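Local structure of 16S rRNA methylase (Escherichia coli, 3MTE) at residues L5-T10 with N63-S68; D28-D33 with F53-D58; E135-F140 with F212-G217. The protein methylates N1 of adenine 1408 in the 16S rRNA of assembled 30S ribosomal subunits, using S-adenosylmethionine, and so confers resistance to several aminoglycosides. All coordinates share one frame; numbering follows the deposited sequence.

Interaction 1 of 3, residues L5-T10 with N63-S68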
loop_
_atom_site.group_PDB
_atom_site.type_symbol
_atom_site.label_atom_id
_atom_site.label_comp_id
_atom_site.label_asym_id
_atom_site.label_seq_id
_atom_site.Cartn_x
_atom_site.Cartn_y
_atom_site.Cartn_z
ATOM N N LEU A 5 -13.961 0.755 -9.702
ATOM C CA LEU A 5 -14.958 0.898 -8.650
ATOM C C LEU A 5 -14.393 1.638 -7.458
ATOM O O LEU A 5 -13.319 1.284 -6.943
ATOM C CB LEU A 5 -15.441 -0.469 -8.161
ATOM C CG LEU A 5 -16.326 -1.316 -9.060
ATOM C CD1 LEU A 5 -16.641 -2.603 -8.321
ATOM C CD2 LEU A 5 -17.596 -0.577 -9.441
ATOM N N ILE A 6 -15.114 2.655 -7.006
ATOM C CA ILE A 6 -14.739 3.326 -5.773
ATOM C C ILE A 6 -15.848 3.212 -4.737
ATOM O O ILE A 6 -16.989 2.851 -5.058
ATOM C CB ILE A 6 -14.368 4.813 -5.990
ATOM C CG1 ILE A 6 -15.584 5.624 -6.446
ATOM C CG2 ILE A 6 -13.196 4.957 -6.976
ATOM C CD1 ILE A 6 -15.351 7.105 -6.292
ATOM N N LEU A 7 -15.507 3.540 -3.495
ATOM C CA LEU A 7 -16.456 3.486 -2.387
ATOM C C LEU A 7 -16.943 4.893 -2.060
ATOM O O LEU A 7 -16.143 5.799 -1.857
ATOM C CB LEU A 7 -15.756 2.879 -1.172
ATOM C CG LEU A 7 -16.565 2.077 -0.166
ATOM C CD1 LEU A 7 -17.426 1.039 -0.877
ATOM C CD2 LEU A 7 -15.613 1.430 0.819
ATOM N N LYS A 8 -18.259 5.076 -2.034
ATOM C CA LYS A 8 -18.865 6.323 -1.587
ATOM C C LYS A 8 -19.761 5.940 -0.432
ATOM O O LYS A 8 -20.855 5.412 -0.635
ATOM C CB LYS A 8 -19.671 6.962 -2.717
ATOM C CG LYS A 8 -18.817 7.757 -3.688
ATOM C CD LYS A 8 -18.677 9.190 -3.198
ATOM C CE LYS A 8 -17.305 9.771 -3.491
ATOM N NZ LYS A 8 -17.187 11.140 -2.896
ATOM N N GLY A 9 -19.284 6.169 0.784
ATOM C CA GLY A 9 -19.937 5.609 1.952
ATOM C C GLY A 9 -19.806 4.101 1.908
ATOM O O GLY A 9 -18.703 3.573 1.751
ATOM N N THR A 10 -20.930 3.401 2.027
ATOM C CA THR A 10 -20.929 1.943 1.941
ATOM C C THR A 10 -21.327 1.455 0.548
ATOM O O THR A 10 -21.452 0.255 0.322
ATOM C CB THR A 10 -21.894 1.308 2.967
ATOM O OG1 THR A 10 -23.225 1.769 2.714
ATOM C CG2 THR A 10 -21.497 1.684 4.392
ATOM N N ASN A 63 -13.968 -3.681 4.848
ATOM C CA ASN A 63 -12.869 -3.240 5.709
ATOM C C ASN A 63 -12.840 -1.714 5.792
ATOM O O ASN A 63 -12.352 -1.136 6.766
ATOM C CB ASN A 63 -11.518 -3.688 5.142
ATOM C CG ASN A 63 -11.262 -5.182 5.285
ATOM O OD1 ASN A 63 -11.991 -5.895 5.964
ATOM N ND2 ASN A 63 -10.194 -5.650 4.647
ATOM N N LEU A 64 -13.369 -1.073 4.755
ATOM C CA LEU A 64 -13.244 0.371 4.589
ATOM C C LEU A 64 -14.507 1.141 4.958
ATOM O O LEU A 64 -14.499 2.370 4.943
ATOM C CB LEU A 64 -12.867 0.692 3.139
ATOM C CG LEU A 64 -11.421 0.383 2.753
ATOM C CD1 LEU A 64 -11.255 0.342 1.234
ATOM C CD2 LEU A 64 -10.508 1.433 3.397
ATOM N N PHE A 65 -15.592 0.437 5.283
ATOM C CA PHE A 65 -16.893 1.111 5.430
ATOM C C PHE A 65 -16.859 2.287 6.405
ATOM O O PHE A 65 -17.368 3.369 6.113
ATOM C CB PHE A 65 -17.988 0.129 5.859
ATOM C CG PHE A 65 -18.579 -0.659 4.725
ATOM C CD1 PHE A 65 -18.132 -0.479 3.427
ATOM C CD2 PHE A 65 -19.582 -1.587 4.961
ATOM C CE1 PHE A 65 -18.674 -1.205 2.387
ATOM C CE2 PHE A 65 -20.135 -2.309 3.922
ATOM C CZ PHE A 65 -19.676 -2.120 2.635
ATOM N N ASP A 66 -16.270 2.077 7.573
ATOM C CA ASP A 66 -16.327 3.094 8.615
ATOM C C ASP A 66 -15.575 4.364 8.234
ATOM O O ASP A 66 -16.083 5.469 8.406
ATOM C CB ASP A 66 -15.811 2.536 9.940
ATOM C CG ASP A 66 -16.718 1.445 10.501
ATOM O OD1 ASP A 66 -17.952 1.527 10.299
ATOM O OD2 ASP A 66 -16.198 0.504 11.131
ATOM N N ILE A 67 -14.364 4.214 7.715
ATOM C CA ILE A 67 -13.610 5.398 7.312
ATOM C C ILE A 67 -14.225 6.004 6.057
ATOM O O ILE A 67 -14.245 7.226 5.897
ATOM C CB ILE A 67 -12.115 5.101 7.109
ATOM C CG1 ILE A 67 -11.468 4.772 8.450
ATOM C CG2 ILE A 67 -11.408 6.317 6.510
ATOM C CD1 ILE A 67 -11.429 5.967 9.399
ATOM N N SER A 68 -14.750 5.157 5.174
ATOM C CA SER A 68 -15.433 5.672 3.979
ATOM C C SER A 68 -16.645 6.545 4.340
ATOM O O SER A 68 -16.871 7.581 3.721
ATOM C CB SER A 68 -15.842 4.537 3.028
ATOM O OG SER A 68 -16.465 5.060 1.859
HETATM O O HOH W 1 -16.547 7.663 0.731
#
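L7 is the first residue of 5-10 to touch 63-68, and it does so with its branched end. Its CD2 reaches the CB of L64 at 3.7 Å. The same methyl also lies at the edge of the F65 ring, near the ring plane. CG of L7 rests against OG of S68. The backbone O of L7 accepts a hydrogen bond from a water that also reaches S68.

G9 follows, with a positive phi of 66° that turns the chain at the end of strand 5-8. Its O accepts a hydrogen bond from OG of S68, 2.7 Å long. The hydroxyl lies in the carbonyl plane, on a lone pair of the oxygen. With OG opposite the backbone N of S68 (chi1 -178°), the hydroxyl reaches the O of G9. The water that binds O of L7 also accepts from N of G9 and donates to OG of S68, 2.8 Å away. One serine hydroxyl and one water thus tie the turn to the helix.

T10 closes the contact over the F65 ring. Its CB sits 3.9 Å from the ring centroid and only 3° off the ring normal, a CH-pi contact over the face. CG2 lies over the same face, 3.8 Å from CG of F65. The ring therefore has T10 above it and L7 at its rim.

Strand 5-8 pairs with strand 11-14 in a two-stranded antiparallel sheet, and L5 and L7 also bond through their backbones to I87 and F85 of strand 83-87. I67 of helix 65-71, and L64 just ahead of the helix, rest on F85.

Interaction 2 of 3, residues D28-D33 with F53-D58. With SAM (S-adenosylmethionine), chain C.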
loop_
_atom_site.group_PDB
_atom_site.type_symbol
_atom_site.label_atom_id
_atom_site.label_comp_id
_atom_site.label_asym_id
_atom_site.label_seq_id
_atom_site.Cartn_x
_atom_site.Cartn_y
_atom_site.Cartn_z
ATOM N N ASP A 28 -0.944 18.632 -6.396
ATOM C CA ASP A 28 0.403 18.563 -6.942
ATOM C C ASP A 28 0.935 17.128 -6.927
ATOM O O ASP A 28 1.701 16.738 -7.806
ATOM C CB ASP A 28 1.351 19.475 -6.166
ATOM C CG ASP A 28 1.213 20.937 -6.560
ATOM O OD1 ASP A 28 0.849 21.229 -7.728
ATOM O OD2 ASP A 28 1.488 21.795 -5.699
ATOM N N ARG A 29 0.527 16.353 -5.927
ATOM C CA ARG A 29 1.015 14.981 -5.777
ATOM C C ARG A 29 -0.103 13.982 -5.542
ATOM O O ARG A 29 -1.159 14.323 -5.001
ATOM C CB ARG A 29 2.029 14.897 -4.633
ATOM C CG ARG A 29 3.339 15.604 -4.937
ATOM C CD ARG A 29 4.373 15.349 -3.852
ATOM N NE ARG A 29 5.692 15.099 -4.432
ATOM C CZ ARG A 29 6.306 13.918 -4.429
ATOM N NH1 ARG A 29 5.733 12.865 -3.857
ATOM N NH2 ARG A 29 7.502 13.792 -4.988
ATOM N N VAL A 30 0.146 12.744 -5.957
ATOM C CA VAL A 30 -0.777 11.632 -5.744
ATOM C C VAL A 30 -0.052 10.470 -5.072
ATOM O O VAL A 30 1.020 10.069 -5.512
ATOM C CB VAL A 30 -1.362 11.143 -7.076
ATOM C CG1 VAL A 30 -2.233 9.911 -6.867
ATOM C CG2 VAL A 30 -2.183 12.271 -7.749
ATOM N N HIS A 31 -0.635 9.927 -4.007
ATOM C CA HIS A 31 -0.059 8.758 -3.340
ATOM C C HIS A 31 -1.009 7.576 -3.416
ATOM O O HIS A 31 -2.209 7.734 -3.184
ATOM C CB HIS A 31 0.214 9.067 -1.872
ATOM C CG HIS A 31 0.778 7.900 -1.125
ATOM N ND1 HIS A 31 2.112 7.561 -1.190
ATOM C CD2 HIS A 31 0.183 6.952 -0.357
ATOM C CE1 HIS A 31 2.319 6.461 -0.483
ATOM N NE2 HIS A 31 1.165 6.076 0.039
ATOM N N ILE A 32 -0.486 6.390 -3.730
ATOM C CA ILE A 32 -1.308 5.176 -3.733
ATOM C C ILE A 32 -0.850 4.237 -2.638
ATOM O O ILE A 32 0.340 3.933 -2.540
ATOM C CB ILE A 32 -1.253 4.429 -5.090
ATOM C CG1 ILE A 32 -1.951 5.256 -6.173
ATOM C CG2 ILE A 32 -1.888 3.022 -4.959
ATOM C CD1 ILE A 32 -1.864 4.629 -7.562
ATOM N N ASP A 33 -1.790 3.802 -1.806
ATOM C CA ASP A 33 -1.500 2.803 -0.758
ATOM C C ASP A 33 -2.230 1.510 -1.135
ATOM O O ASP A 33 -3.465 1.460 -1.146
ATOM C CB ASP A 33 -1.969 3.329 0.600
ATOM C CG ASP A 33 -1.620 2.392 1.762
ATOM O OD1 ASP A 33 -0.515 1.796 1.751
ATOM O OD2 ASP A 33 -2.454 2.273 2.687
ATOM N N PHE A 53 -3.224 13.995 -3.059
ATOM C CA PHE A 53 -4.424 13.187 -3.201
ATOM C C PHE A 53 -4.094 11.724 -2.899
ATOM O O PHE A 53 -3.196 11.149 -3.513
ATOM C CB PHE A 53 -4.978 13.299 -4.615
ATOM C CG PHE A 53 -6.300 12.605 -4.792
ATOM C CD1 PHE A 53 -7.452 13.138 -4.234
ATOM C CD2 PHE A 53 -6.385 11.414 -5.496
ATOM C CE1 PHE A 53 -8.670 12.496 -4.381
ATOM C CE2 PHE A 53 -7.606 10.769 -5.656
ATOM C CZ PHE A 53 -8.745 11.309 -5.091
ATOM N N TYR A 54 -4.825 11.134 -1.953
ATOM C CA TYR A 54 -4.544 9.790 -1.453
ATOM C C TYR A 54 -5.519 8.758 -2.007
ATOM O O TYR A 54 -6.732 8.901 -1.879
ATOM C CB TYR A 54 -4.590 9.796 0.082
ATOM C CG TYR A 54 -3.417 10.535 0.662
ATOM C CD1 TYR A 54 -2.227 9.864 0.944
ATOM C CD2 TYR A 54 -3.474 11.906 0.885
ATOM C CE1 TYR A 54 -1.134 10.538 1.454
ATOM C CE2 TYR A 54 -2.377 12.594 1.399
ATOM C CZ TYR A 54 -1.212 11.903 1.667
ATOM O OH TYR A 54 -0.110 12.551 2.178
ATOM N N ILE A 55 -4.976 7.725 -2.633
ATOM C CA ILE A 55 -5.780 6.622 -3.147
ATOM C C ILE A 55 -5.436 5.373 -2.348
ATOM O O ILE A 55 -4.283 4.931 -2.350
ATOM C CB ILE A 55 -5.490 6.382 -4.642
ATOM C CG1 ILE A 55 -5.795 7.647 -5.453
ATOM C CG2 ILE A 55 -6.292 5.197 -5.176
ATOM C CD1 ILE A 55 -5.278 7.588 -6.890
ATOM N N GLY A 56 -6.424 4.826 -1.644
ATOM C CA GLY A 56 -6.258 3.578 -0.909
ATOM C C GLY A 56 -6.973 2.472 -1.664
ATOM O O GLY A 56 -8.155 2.590 -1.986
ATOM N N ILE A 57 -6.246 1.403 -1.972
ATOM C CA ILE A 57 -6.792 0.284 -2.729
ATOM C C ILE A 57 -6.918 -0.925 -1.816
ATOM O O ILE A 57 -5.944 -1.300 -1.140
ATOM C CB ILE A 57 -5.847 -0.113 -3.883
ATOM C CG1 ILE A 57 -5.564 1.094 -4.789
ATOM C CG2 ILE A 57 -6.439 -1.254 -4.685
ATOM C CD1 ILE A 57 -4.639 0.778 -5.937
ATOM N N ASP A 58 -8.101 -1.533 -1.796
ATOM C CA ASP A 58 -8.308 -2.793 -1.072
ATOM C C ASP A 58 -9.407 -3.610 -1.736
ATOM O O ASP A 58 -10.408 -3.055 -2.222
ATOM C CB ASP A 58 -8.633 -2.556 0.411
ATOM C CG ASP A 58 -8.249 -3.753 1.298
ATOM O OD1 ASP A 58 -7.169 -3.711 1.916
ATOM O OD2 ASP A 58 -9.006 -4.749 1.353
HETATM N N SAM C . -2.006 -1.634 4.963
HETATM C CA SAM C . -2.852 -2.171 6.026
HETATM C C SAM C . -2.464 -1.592 7.379
HETATM O OXT SAM C . -1.376 -1.034 7.531
HETATM C CB SAM C . -2.754 -3.697 6.095
HETATM C CG SAM C . -4.051 -4.330 6.578
HETATM S SD SAM C . -4.047 -6.138 6.448
HETATM C CE SAM C . -2.522 -6.553 7.315
HETATM C "C5'" SAM C . -3.550 -6.467 4.744
HETATM C "C4'" SAM C . -4.561 -5.953 3.706
HETATM O "O4'" SAM C . -4.122 -6.384 2.435
HETATM C "C3'" SAM C . -5.979 -6.479 3.888
HETATM O "O3'" SAM C . -6.887 -5.406 3.913
HETATM C "C2'" SAM C . -6.280 -7.261 2.622
HETATM O "O2'" SAM C . -7.632 -7.152 2.206
HETATM C "C1'" SAM C . -5.268 -6.669 1.647
HETATM N N9 SAM C . -4.950 -7.645 0.591
HETATM C C8 SAM C . -4.760 -8.997 0.725
HETATM N N7 SAM C . -4.502 -9.503 -0.507
HETATM C C5 SAM C . -4.527 -8.494 -1.404
HETATM C C6 SAM C . -4.347 -8.444 -2.779
HETATM N N6 SAM C . -4.083 -9.558 -3.464
HETATM N N1 SAM C . -4.429 -7.232 -3.419
HETATM C C2 SAM C . -4.712 -6.068 -2.729
HETATM N N3 SAM C . -4.894 -6.128 -1.363
HETATM C C4 SAM C . -4.807 -7.319 -0.725
#
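H31 and Y54 sit side by side on neighbouring parallel strands, and their side chains meet on one face of the sheet. CB of H31 is 3.8 Å from CD1 of Y54 and almost as near to CE1. CG of H31 lies slightly farther from the same two ring carbons, and CD2 of H31 is 4.0 Å from CD1 of Y54. The two rings are oblique, with planes at 53°. CG of H31 lies anti to the backbone N (chi1 179°), and the ring nitrogens reach strand 101-107: ND1 bonds OG of S103 and NE2 bonds OG of S105.

The backbones are held by five hydrogen bonds, from F53 N to R29 O at one end to I57 N to D33 O at the other. The bond from I55 N to H31 O is 2.8 Å long. V30, I32, F53 and I55 lie on the other face, and CD1 of I57 meets CG2 of I32 at 3.7 Å. I32 and I55 lie side by side and point the same way.

Beyond the paired region, D58 grips the ribose of S-adenosylmethionine with both oxygens. OD1 of D58 accepts from O3' of S-adenosylmethionine at 2.6 Å, and OD2 of D58 from its O2' at 2.9 Å. Backbone N-H groups of G37 and V60 also bond these oxygens and fix the carboxylate.

Strand 29-34, helix 40-48 and strand 52-58 form a beta-alpha-beta unit. An acidic residue near the C-terminal end of the second strand, binding the ribose hydroxyls, is characteristic of class I (Rossmann-like) S-adenosylmethionine-dependent methyltransferases.

Interaction 3 of 3, residues E135-F140 with F212-G217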
loop_
_atom_site.group_PDB
_atom_site.type_symbol
_atom_site.label_atom_id
_atom_site.label_comp_id
_atom_site.label_asym_id
_atom_site.label_seq_id
_atom_site.Cartn_x
_atom_site.Cartn_y
_atom_site.Cartn_z
ATOM N N GLU A 135 10.259 7.311 -11.570
ATOM C CA GLU A 135 10.987 7.726 -10.367
ATOM C C GLU A 135 10.121 8.012 -9.137
ATOM O O GLU A 135 10.579 8.664 -8.193
ATOM C CB GLU A 135 11.913 8.912 -10.659
ATOM C CG GLU A 135 13.120 8.550 -11.518
ATOM C CD GLU A 135 14.013 7.498 -10.863
ATOM O OE1 GLU A 135 14.302 7.619 -9.648
ATOM O OE2 GLU A 135 14.429 6.553 -11.570
ATOM N N ALA A 136 8.889 7.508 -9.132
ATOM C CA ALA A 136 8.050 7.590 -7.937
ATOM C C ALA A 136 8.744 6.921 -6.765
ATOM O O ALA A 136 9.468 5.933 -6.934
ATOM C CB ALA A 136 6.700 6.927 -8.174
ATOM N N HIS A 137 8.515 7.443 -5.567
ATOM C CA HIS A 137 9.008 6.780 -4.361
ATOM C C HIS A 137 8.183 5.525 -4.065
ATOM O O HIS A 137 6.985 5.482 -4.340
ATOM C CB HIS A 137 8.959 7.740 -3.175
ATOM C CG HIS A 137 9.579 7.187 -1.931
ATOM N ND1 HIS A 137 8.837 6.616 -0.920
ATOM C CD2 HIS A 137 10.876 7.105 -1.540
ATOM C CE1 HIS A 137 9.648 6.203 0.041
ATOM N NE2 HIS A 137 10.889 6.489 -0.310
ATOM N N PHE A 138 8.814 4.496 -3.507
ATOM C CA PHE A 138 8.050 3.357 -2.992
ATOM C C PHE A 138 8.582 2.925 -1.645
ATOM O O PHE A 138 9.757 3.129 -1.336
ATOM C CB PHE A 138 8.043 2.165 -3.967
ATOM C CG PHE A 138 9.303 1.333 -3.933
ATOM C CD1 PHE A 138 9.401 0.219 -3.094
ATOM C CD2 PHE A 138 10.377 1.646 -4.747
ATOM C CE1 PHE A 138 10.574 -0.551 -3.067
ATOM C CE2 PHE A 138 11.544 0.874 -4.735
ATOM C CZ PHE A 138 11.642 -0.214 -3.891
ATOM N N GLU A 139 7.698 2.360 -0.828
ATOM C CA GLU A 139 8.145 1.612 0.351
ATOM C C GLU A 139 7.258 0.400 0.573
ATOM O O GLU A 139 6.031 0.469 0.418
ATOM C CB GLU A 139 8.157 2.489 1.602
ATOM C CG GLU A 139 6.776 3.012 1.983
ATOM C CD GLU A 139 6.747 3.673 3.352
ATOM O OE1 GLU A 139 7.572 3.319 4.213
ATOM O OE2 GLU A 139 5.892 4.553 3.569
ATOM N N PHE A 140 7.887 -0.721 0.938
ATOM C CA PHE A 140 7.168 -1.924 1.308
ATOM C C PHE A 140 7.577 -2.216 2.751
ATOM O O PHE A 140 8.775 -2.307 3.051
ATOM C CB PHE A 140 7.608 -3.118 0.454
ATOM C CG PHE A 140 7.458 -2.917 -1.047
ATOM C CD1 PHE A 140 6.465 -2.085 -1.567
ATOM C CD2 PHE A 140 8.288 -3.601 -1.927
ATOM C CE1 PHE A 140 6.323 -1.920 -2.951
ATOM C CE2 PHE A 140 8.162 -3.441 -3.311
ATOM C CZ PHE A 140 7.172 -2.611 -3.820
ATOM N N PHE A 212 10.271 -6.133 11.929
ATOM C CA PHE A 212 9.632 -5.550 10.742
ATOM C C PHE A 212 10.721 -5.090 9.792
ATOM O O PHE A 212 11.824 -4.752 10.243
ATOM C CB PHE A 212 8.756 -4.350 11.122
ATOM C CG PHE A 212 7.760 -4.637 12.210
ATOM C CD1 PHE A 212 6.440 -4.956 11.898
ATOM C CD2 PHE A 212 8.144 -4.588 13.550
ATOM C CE1 PHE A 212 5.518 -5.208 12.911
ATOM C CE2 PHE A 212 7.230 -4.837 14.565
ATOM C CZ PHE A 212 5.924 -5.156 14.251
ATOM N N PHE A 213 10.421 -5.061 8.491
ATOM C CA PHE A 213 11.413 -4.662 7.488
ATOM C C PHE A 213 10.843 -3.658 6.537
ATOM O O PHE A 213 9.710 -3.808 6.083
ATOM C CB PHE A 213 11.866 -5.884 6.713
ATOM C CG PHE A 213 12.334 -6.975 7.603
ATOM C CD1 PHE A 213 13.608 -6.934 8.143
ATOM C CD2 PHE A 213 11.484 -8.007 7.950
ATOM C CE1 PHE A 213 14.034 -7.927 9.007
ATOM C CE2 PHE A 213 11.911 -9.007 8.800
ATOM C CZ PHE A 213 13.178 -8.965 9.321
ATOM N N ARG A 214 11.620 -2.625 6.243
ATOM C CA ARG A 214 11.180 -1.617 5.284
ATOM C C ARG A 214 12.152 -1.602 4.119
ATOM O O ARG A 214 13.352 -1.368 4.296
ATOM C CB ARG A 214 11.120 -0.244 5.953
ATOM C CG ARG A 214 10.840 0.903 5.004
ATOM C CD ARG A 214 10.776 2.207 5.771
ATOM N NE ARG A 214 10.358 3.323 4.921
ATOM C CZ ARG A 214 11.194 4.169 4.320
ATOM N NH1 ARG A 214 12.505 4.016 4.445
ATOM N NH2 ARG A 214 10.718 5.164 3.580
ATOM N N VAL A 215 11.635 -1.887 2.929
ATOM C CA VAL A 215 12.413 -1.793 1.703
ATOM C C VAL A 215 11.868 -0.584 0.958
ATOM O O VAL A 215 10.653 -0.476 0.757
ATOM C CB VAL A 215 12.233 -3.060 0.833
ATOM C CG1 VAL A 215 12.910 -2.892 -0.528
ATOM C CG2 VAL A 215 12.782 -4.299 1.573
ATOM N N SER A 216 12.743 0.347 0.603
ATOM C CA SER A 216 12.283 1.560 -0.063
ATOM C C SER A 216 13.202 1.952 -1.208
ATOM O O SER A 216 14.352 1.518 -1.291
ATOM C CB SER A 216 12.165 2.714 0.939
ATOM O OG SER A 216 13.433 3.065 1.455
ATOM N N GLY A 217 12.696 2.782 -2.105
ATOM C CA GLY A 217 13.527 3.270 -3.185
ATOM C C GLY A 217 12.651 4.004 -4.169
ATOM O O GLY A 217 11.668 4.643 -3.779
HETATM O O HOH W 2 8.228 6.732 4.142
#
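F138 lies flat against the backbone of G217, and this is the tight side of the contact. N of G217 sits 3.4 Å above one ring face, toward the rim, and C of S216 lies over the same face. CD2 of F138 comes within 3.3 Å of C of G217. The ring is folded back over the partner strand because its CG stands between the backbone N and the carbonyl carbon (chi1 79°). Having no side chain, G217 lets the ring settle directly on its backbone. CE1 of F138 also reaches CG1 of V215, and CD1 lies over the centre of the F140 ring.

Two antiparallel hydrogen-bonded pairs, F138 with G217 and F140 with V215, frame this region.

The face that carries E139 and S216 is looser, polar and holds a water; E139, R214 and H137 are partly exposed. NE of R214 donates to OE1 of E139 at 2.9 Å in a salt bridge. OE1 lies near the guanidinium plane. The bond comes to the anti side of OE1, well out of the carboxylate plane, and the two planes are 82° apart. The water accepts from NH2 of R214 and donates a weak bond to OE2 of E139. NH2 of R214 also comes to the edge of the H137 ring, 3.8 Å from CE1.

Strand 136-142 runs parallel to strand 101-107 on one side, where H137 and E139 bond to I104 through their backbones. Strand 212-219 lies between it and the edge strand 180-188, whose F180 meets the rings of F138 and F140 edge-to-face.

Overall arrangement
Interactions 2 and 3 belong to the same seven-stranded sheet, with strand 101-107 between them. Their centres are 15 Å apart and their nearest atoms about 6 Å. Interaction 1 encloses interaction 2 along the chain, and the two touch where L64 CD1 packs 4.0 Å from D58 CB. Helix 65-71 follows strand 52-58, so 63-68 begins beside the cofactor: N63 lines its pocket, and D58 binds its ribose. Interaction 3 lies farther from the ligand, with the side chain of E139 about 10 Å from S-adenosylmethionine. Interactions 1 and 3 are on opposite sides of the chain's centre, their own centres 26 Å apart.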